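Long-range contacts in GTP cyclohydrolase 1 type 2 homolog (Escherichia coli, Escherichia coli O157:H7, PDB 1NMO), which binds a pair of metal ions in each subunit of a toroidal hexamer and may help degrade radiation-damaged nucleotides: residues A[14-19]-A[97-102]; A[22-27]-A[65-70]. All blocks are in the same frame, centred on the assembly; numbering follows the deposited sequence.

Contact 1: A[14-19]-A[97-102]. With FE (Fe (III) ion), chain H.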
loop_
_atom_site.group_PDB
_atom_site.type_symbol
_atom_site.label_atom_id
_atom_site.label_comp_id
_atom_site.label_asym_id
_atom_site.label_seq_id
_atom_site.Cartn_x
_atom_site.Cartn_y
_atom_site.Cartn_z
ATOM N N LEU A 14 -35.233 -31.832 -7.111
ATOM C CA LEU A 14 -34.284 -31.926 -6.022
ATOM C C LEU A 14 -34.714 -32.903 -4.976
ATOM O O LEU A 14 -34.028 -33.055 -3.972
ATOM C CB LEU A 14 -34.097 -30.547 -5.390
ATOM C CG LEU A 14 -33.574 -29.436 -6.291
ATOM C CD1 LEU A 14 -33.151 -28.250 -5.439
ATOM C CD2 LEU A 14 -32.393 -29.907 -7.102
ATOM N N ASN A 15 -35.845 -33.575 -5.194
ATOM C CA ASN A 15 -36.387 -34.506 -4.165
ATOM C C ASN A 15 -36.309 -33.769 -2.834
ATOM O O ASN A 15 -35.840 -34.287 -1.827
ATOM C CB ASN A 15 -35.571 -35.805 -4.153
ATOM C CG ASN A 15 -35.694 -36.553 -5.506
ATOM O OD1 ASN A 15 -36.810 -36.984 -5.900
ATOM N ND2 ASN A 15 -34.566 -36.674 -6.243
ATOM N N SER A 16 -36.816 -32.537 -2.852
ATOM C CA SER A 16 -36.777 -31.671 -1.692
ATOM C C SER A 16 -37.629 -32.098 -0.490
ATOM O O SER A 16 -37.174 -32.082 0.643
ATOM C CB SER A 16 -37.156 -30.257 -2.126
ATOM O OG SER A 16 -37.081 -29.357 -1.020
ATOM N N ALA A 17 -38.875 -32.458 -0.732
ATOM C CA ALA A 17 -39.749 -32.810 0.382
ATOM C C ALA A 17 -39.192 -33.790 1.429
ATOM O O ALA A 17 -39.406 -33.604 2.655
ATOM C CB ALA A 17 -41.098 -33.335 -0.185
ATOM N N ALA A 18 -38.474 -34.817 0.946
ATOM C CA ALA A 18 -37.902 -35.858 1.818
ATOM C C ALA A 18 -36.810 -35.407 2.788
ATOM O O ALA A 18 -36.563 -36.088 3.806
ATOM C CB ALA A 18 -37.365 -37.021 0.961
ATOM N N ILE A 19 -36.205 -34.247 2.519
ATOM C CA ILE A 19 -35.094 -33.729 3.333
ATOM C C ILE A 19 -35.461 -32.770 4.456
ATOM O O ILE A 19 -36.088 -31.724 4.219
ATOM C CB ILE A 19 -34.040 -33.090 2.399
ATOM C CG1 ILE A 19 -33.562 -34.171 1.435
ATOM C CG2 ILE A 19 -32.790 -32.673 3.170
ATOM C CD1 ILE A 19 -33.096 -33.682 0.130
ATOM N N HIS A 97 -32.298 -25.042 0.383
ATOM C CA HIS A 97 -31.088 -25.193 1.183
ATOM C C HIS A 97 -30.509 -26.630 1.048
ATOM O O HIS A 97 -29.961 -26.945 -0.009
ATOM C CB HIS A 97 -31.398 -24.816 2.642
ATOM C CG HIS A 97 -30.196 -24.721 3.531
ATOM N ND1 HIS A 97 -30.105 -25.408 4.731
ATOM C CD2 HIS A 97 -29.012 -24.071 3.380
ATOM C CE1 HIS A 97 -28.914 -25.196 5.273
ATOM N NE2 HIS A 97 -28.231 -24.388 4.479
ATOM N N LEU A 98 -30.667 -27.542 2.018
ATOM C CA LEU A 98 -29.970 -28.840 1.864
ATOM C C LEU A 98 -30.189 -29.578 0.552
ATOM O O LEU A 98 -29.224 -30.162 -0.054
ATOM C CB LEU A 98 -30.235 -29.753 3.083
ATOM C CG LEU A 98 -29.749 -29.024 4.377
ATOM C CD1 LEU A 98 -30.005 -29.877 5.636
ATOM C CD2 LEU A 98 -28.271 -28.713 4.302
ATOM N N PRO A 99 -31.424 -29.554 0.037
ATOM C CA PRO A 99 -31.576 -30.283 -1.232
ATOM C C PRO A 99 -30.610 -29.777 -2.288
ATOM O O PRO A 99 -30.106 -30.555 -3.150
ATOM C CB PRO A 99 -33.049 -30.052 -1.603
ATOM C CG PRO A 99 -33.716 -29.922 -0.216
ATOM C CD PRO A 99 -32.705 -29.006 0.494
ATOM N N LEU A 100 -30.302 -28.483 -2.249
ATOM C CA LEU A 100 -29.377 -27.941 -3.289
ATOM C C LEU A 100 -27.901 -28.219 -2.945
ATOM O O LEU A 100 -27.009 -27.963 -3.742
ATOM C CB LEU A 100 -29.663 -26.442 -3.533
ATOM C CG LEU A 100 -29.094 -25.825 -4.837
ATOM C CD1 LEU A 100 -29.553 -26.605 -6.078
ATOM C CD2 LEU A 100 -29.744 -24.440 -4.952
ATOM N N ASP A 101 -27.639 -28.727 -1.753
ATOM C CA ASP A 101 -26.275 -29.152 -1.409
ATOM C C ASP A 101 -26.108 -30.619 -1.836
ATOM O O ASP A 101 -25.157 -30.975 -2.525
ATOM C CB ASP A 101 -26.001 -29.050 0.124
ATOM C CG ASP A 101 -25.765 -27.631 0.562
ATOM O OD1 ASP A 101 -24.992 -26.955 -0.157
ATOM O OD2 ASP A 101 -26.357 -27.164 1.570
ATOM N N ALA A 102 -27.074 -31.455 -1.423
ATOM C CA ALA A 102 -27.051 -32.899 -1.687
ATOM C C ALA A 102 -27.334 -33.450 -3.097
ATOM O O ALA A 102 -26.736 -34.430 -3.476
ATOM C CB ALA A 102 -27.952 -33.616 -0.676
HETATM FE FE FE H . -24.890 -25.245 1.900
HETATM O O HOH W 1 -31.298 -33.158 -3.425
HETATM O O HOH W 2 -23.712 -26.788 3.266
#
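Ser16 and Pro99 bring the two backbones closest, their CA atoms 5.4 Å apart, where the loop that follows helix 3-13 passes the first turn of helix 98-102. Pro99 fills the middle of the contact. Its CB lies 4.0 Å from Leu14 CB, while its CG is touched from two directions: Ser16 OG comes to 3.5 Å, carried there by a chi1 of -178° that sets the hydroxyl anti to the backbone N, and Ile19 CD1 packs at 3.8 Å from the same CG. Ile19 and Pro99 run alongside each other but point opposite ways. The other branch of Ile19, CG2, meets Leu98 CB, and Leu14 CD1 reaches Leu100 CD1 at 4.0 Å, so that both neighbours of the proline also join the apolar seam. The loop takes its shape from two local motifs, a Schellman motif with Asn15 at positive phi and a type I beta turn from Ser16 to Ile19, closed by the bond from Ile19 N to Ser16 O. No direct hydrogen bond joins the segments; instead one water donates to both Leu14 O (2.8 Å) and Pro99 O (2.9 Å), bridging two backbone carbonyls beside the apolar groups. The helix that receives this packing carries Asp101 to the dinuclear iron site, where OD2 is the closer oxygen, 2.4 Å from one iron. Asp101 OD1, which takes a hydrogen bond from Asn108 ND2, also faces this iron at a longer distance, and His63 and Glu219 bind the same ion.

Contact 2: A[22-27]-A[65-70]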
loop_
_atom_site.group_PDB
_atom_site.type_symbol
_atom_site.label_atom_id
_atom_site.label_comp_id
_atom_site.label_asym_id
_atom_site.label_seq_id
_atom_site.Cartn_x
_atom_site.Cartn_y
_atom_site.Cartn_z
ATOM N N TYR A 22 -33.264 -26.741 8.079
ATOM C CA TYR A 22 -33.256 -25.661 9.084
ATOM C C TYR A 22 -34.185 -24.529 8.547
ATOM O O TYR A 22 -34.339 -23.455 9.182
ATOM C CB TYR A 22 -31.840 -25.072 9.233
ATOM C CG TYR A 22 -30.781 -26.054 9.582
ATOM C CD1 TYR A 22 -30.591 -26.438 10.922
ATOM C CD2 TYR A 22 -29.961 -26.645 8.579
ATOM C CE1 TYR A 22 -29.610 -27.398 11.285
ATOM C CE2 TYR A 22 -28.973 -27.618 8.916
ATOM C CZ TYR A 22 -28.809 -27.985 10.276
ATOM O OH TYR A 22 -27.897 -28.942 10.673
ATOM N N ALA A 23 -34.751 -24.719 7.358
ATOM C CA ALA A 23 -35.600 -23.655 6.862
ATOM C C ALA A 23 -36.536 -24.149 5.771
ATOM O O ALA A 23 -36.297 -25.178 5.117
ATOM C CB ALA A 23 -34.745 -22.460 6.388
ATOM N N PRO A 24 -37.661 -23.458 5.591
ATOM C CA PRO A 24 -38.509 -23.999 4.517
ATOM C C PRO A 24 -37.870 -23.977 3.135
ATOM O O PRO A 24 -37.211 -23.024 2.775
ATOM C CB PRO A 24 -39.748 -23.109 4.555
ATOM C CG PRO A 24 -39.208 -21.755 5.217
ATOM C CD PRO A 24 -38.316 -22.336 6.315
ATOM N N ASN A 25 -38.078 -25.031 2.359
ATOM C CA ASN A 25 -37.590 -25.062 0.985
ATOM C C ASN A 25 -38.820 -24.840 0.015
ATOM O O ASN A 25 -39.971 -25.234 0.331
ATOM C CB ASN A 25 -36.841 -26.388 0.730
ATOM C CG ASN A 25 -35.514 -26.454 1.444
ATOM O OD1 ASN A 25 -34.631 -25.550 1.249
ATOM N ND2 ASN A 25 -35.304 -27.551 2.272
ATOM N N GLY A 26 -38.586 -24.169 -1.132
ATOM C CA GLY A 26 -39.669 -23.916 -2.081
ATOM C C GLY A 26 -39.987 -22.428 -2.207
ATOM O O GLY A 26 -39.060 -21.591 -2.110
ATOM N N LEU A 27 -41.277 -22.086 -2.389
ATOM C CA LEU A 27 -41.698 -20.656 -2.518
ATOM C C LEU A 27 -41.561 -20.029 -1.128
ATOM O O LEU A 27 -42.291 -20.448 -0.236
ATOM C CB LEU A 27 -43.188 -20.569 -2.838
ATOM C CG LEU A 27 -43.515 -19.715 -4.033
ATOM C CD1 LEU A 27 -44.960 -19.328 -3.964
ATOM C CD2 LEU A 27 -42.634 -18.531 -4.122
ATOM N N GLY A 65 -32.232 -18.409 1.592
ATOM C CA GLY A 65 -33.343 -17.462 1.584
ATOM C C GLY A 65 -33.584 -17.008 2.986
ATOM O O GLY A 65 -32.613 -16.716 3.685
ATOM N N TYR A 66 -34.849 -16.994 3.440
ATOM C CA TYR A 66 -35.142 -16.473 4.799
ATOM C C TYR A 66 -35.828 -17.472 5.748
ATOM O O TYR A 66 -35.899 -18.673 5.481
ATOM C CB TYR A 66 -36.050 -15.240 4.683
ATOM C CG TYR A 66 -35.610 -14.174 3.693
ATOM C CD1 TYR A 66 -34.292 -13.921 3.496
ATOM C CD2 TYR A 66 -36.544 -13.416 2.934
ATOM C CE1 TYR A 66 -33.869 -12.968 2.561
ATOM C CE2 TYR A 66 -36.113 -12.444 1.999
ATOM C CZ TYR A 66 -34.758 -12.249 1.823
ATOM O OH TYR A 66 -34.190 -11.395 0.869
ATOM N N PHE A 67 -36.295 -16.952 6.882
ATOM C CA PHE A 67 -37.080 -17.751 7.847
ATOM C C PHE A 67 -36.356 -18.947 8.425
ATOM O O PHE A 67 -36.923 -20.040 8.473
ATOM C CB PHE A 67 -38.324 -18.234 7.129
ATOM C CG PHE A 67 -38.994 -17.137 6.344
ATOM C CD1 PHE A 67 -39.239 -15.912 6.947
ATOM C CD2 PHE A 67 -39.362 -17.317 5.032
ATOM C CE1 PHE A 67 -39.840 -14.874 6.246
ATOM C CE2 PHE A 67 -39.955 -16.311 4.336
ATOM C CZ PHE A 67 -40.195 -15.070 4.966
ATOM N N TRP A 68 -35.085 -18.745 8.795
ATOM C CA TRP A 68 -34.254 -19.784 9.424
ATOM C C TRP A 68 -34.815 -20.115 10.830
ATOM O O TRP A 68 -35.313 -19.220 11.574
ATOM C CB TRP A 68 -32.803 -19.299 9.558
ATOM C CG TRP A 68 -32.166 -19.126 8.230
ATOM C CD1 TRP A 68 -32.211 -17.981 7.448
ATOM C CD2 TRP A 68 -31.616 -20.176 7.369
ATOM N NE1 TRP A 68 -31.752 -18.266 6.150
ATOM C CE2 TRP A 68 -31.373 -19.581 6.073
ATOM C CE3 TRP A 68 -31.308 -21.553 7.556
ATOM C CZ2 TRP A 68 -30.841 -20.321 4.978
ATOM C CZ3 TRP A 68 -30.781 -22.288 6.459
ATOM C CH2 TRP A 68 -30.553 -21.662 5.189
ATOM N N LYS A 69 -34.683 -21.397 11.181
ATOM C CA LYS A 69 -35.169 -21.845 12.442
ATOM C C LYS A 69 -34.495 -21.071 13.574
ATOM O O LYS A 69 -33.239 -20.901 13.643
ATOM C CB LYS A 69 -34.979 -23.368 12.623
ATOM C CG LYS A 69 -35.967 -23.999 13.641
ATOM C CD LYS A 69 -36.999 -25.015 12.978
ATOM C CE LYS A 69 -36.349 -25.958 11.905
ATOM N NZ LYS A 69 -35.387 -27.023 12.421
ATOM N N GLY A 70 -35.382 -20.541 14.435
ATOM C CA GLY A 70 -34.932 -19.785 15.586
ATOM C C GLY A 70 -34.740 -18.286 15.469
ATOM O O GLY A 70 -34.573 -17.696 16.518
#
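Ala23 meets the indole of Trp68 because a chi1 of -66° sets Trp68 CG beside its own backbone N, and a chi2 of 87° stands the indole plane roughly perpendicular to the plane of CA, CB and CG, with one face to the alanine. The methyl sits over the six-membered ring, 4.0 Å from Ala23 CB to the centroid and 20° off the normal, a CH-pi contact displaced toward the rim atom CE3. Tyr22 CB packs 3.9 Å from the same Trp68 CE3, although the phenol of Tyr22 packs on Leu98 instead. The indole is also held from its own segment: Trp68 NE1 donates to Gly65 O over 3.0 Å, the nitrogen lying above the carbonyl plane. Between the backbones, Lys69 N gives one hydrogen bond to Tyr22 O, 2.9 Å long and nearly along the C=O axis. Farther along, Pro24 crosses Phe67 at about a right angle; Pro24 CG lies at the edge of the phenyl ring and 4.1 Å from Phe67 CB, and Pro24 CD approaches Phe67 O to 3.4 Å. Tyr66 points its CB away from this seam, and its hydroxyl is hydrogen-bonded to Ala44 O. Beyond the contact, Trp68 meets His97 edge-to-face, and its side chain is about 7 Å from a bound iron. The segment 65-70 directly follows the metal ligands His63 and His64 after strand 59-62, so this packing belongs to the surroundings of the dinuclear metal site of the NIF3 family.

In the fold
From the N terminus the chain leaves helix 3-13, runs through 14-19 and 22-27, and enters strand 26-29 at the edge of the five-stranded sheet. Contact 2 closes the shorter loop, when the chain returns at 65-70 just after strand 59-62. Contact 1 closes the longer one, after strand 92-95, where helix 98-102 meets 14-19; the shorter loop therefore falls wholly within it. The two contacts also touch: Asn25 OD1 probably accepts a hydrogen bond from His97 N, and Asn25 packs against Ser16 and Pro99. Together they tie the linker between helix 3-13 and strand 26-29 to helix 98-102, which supplies an iron ligand, and to the segment that follows two others.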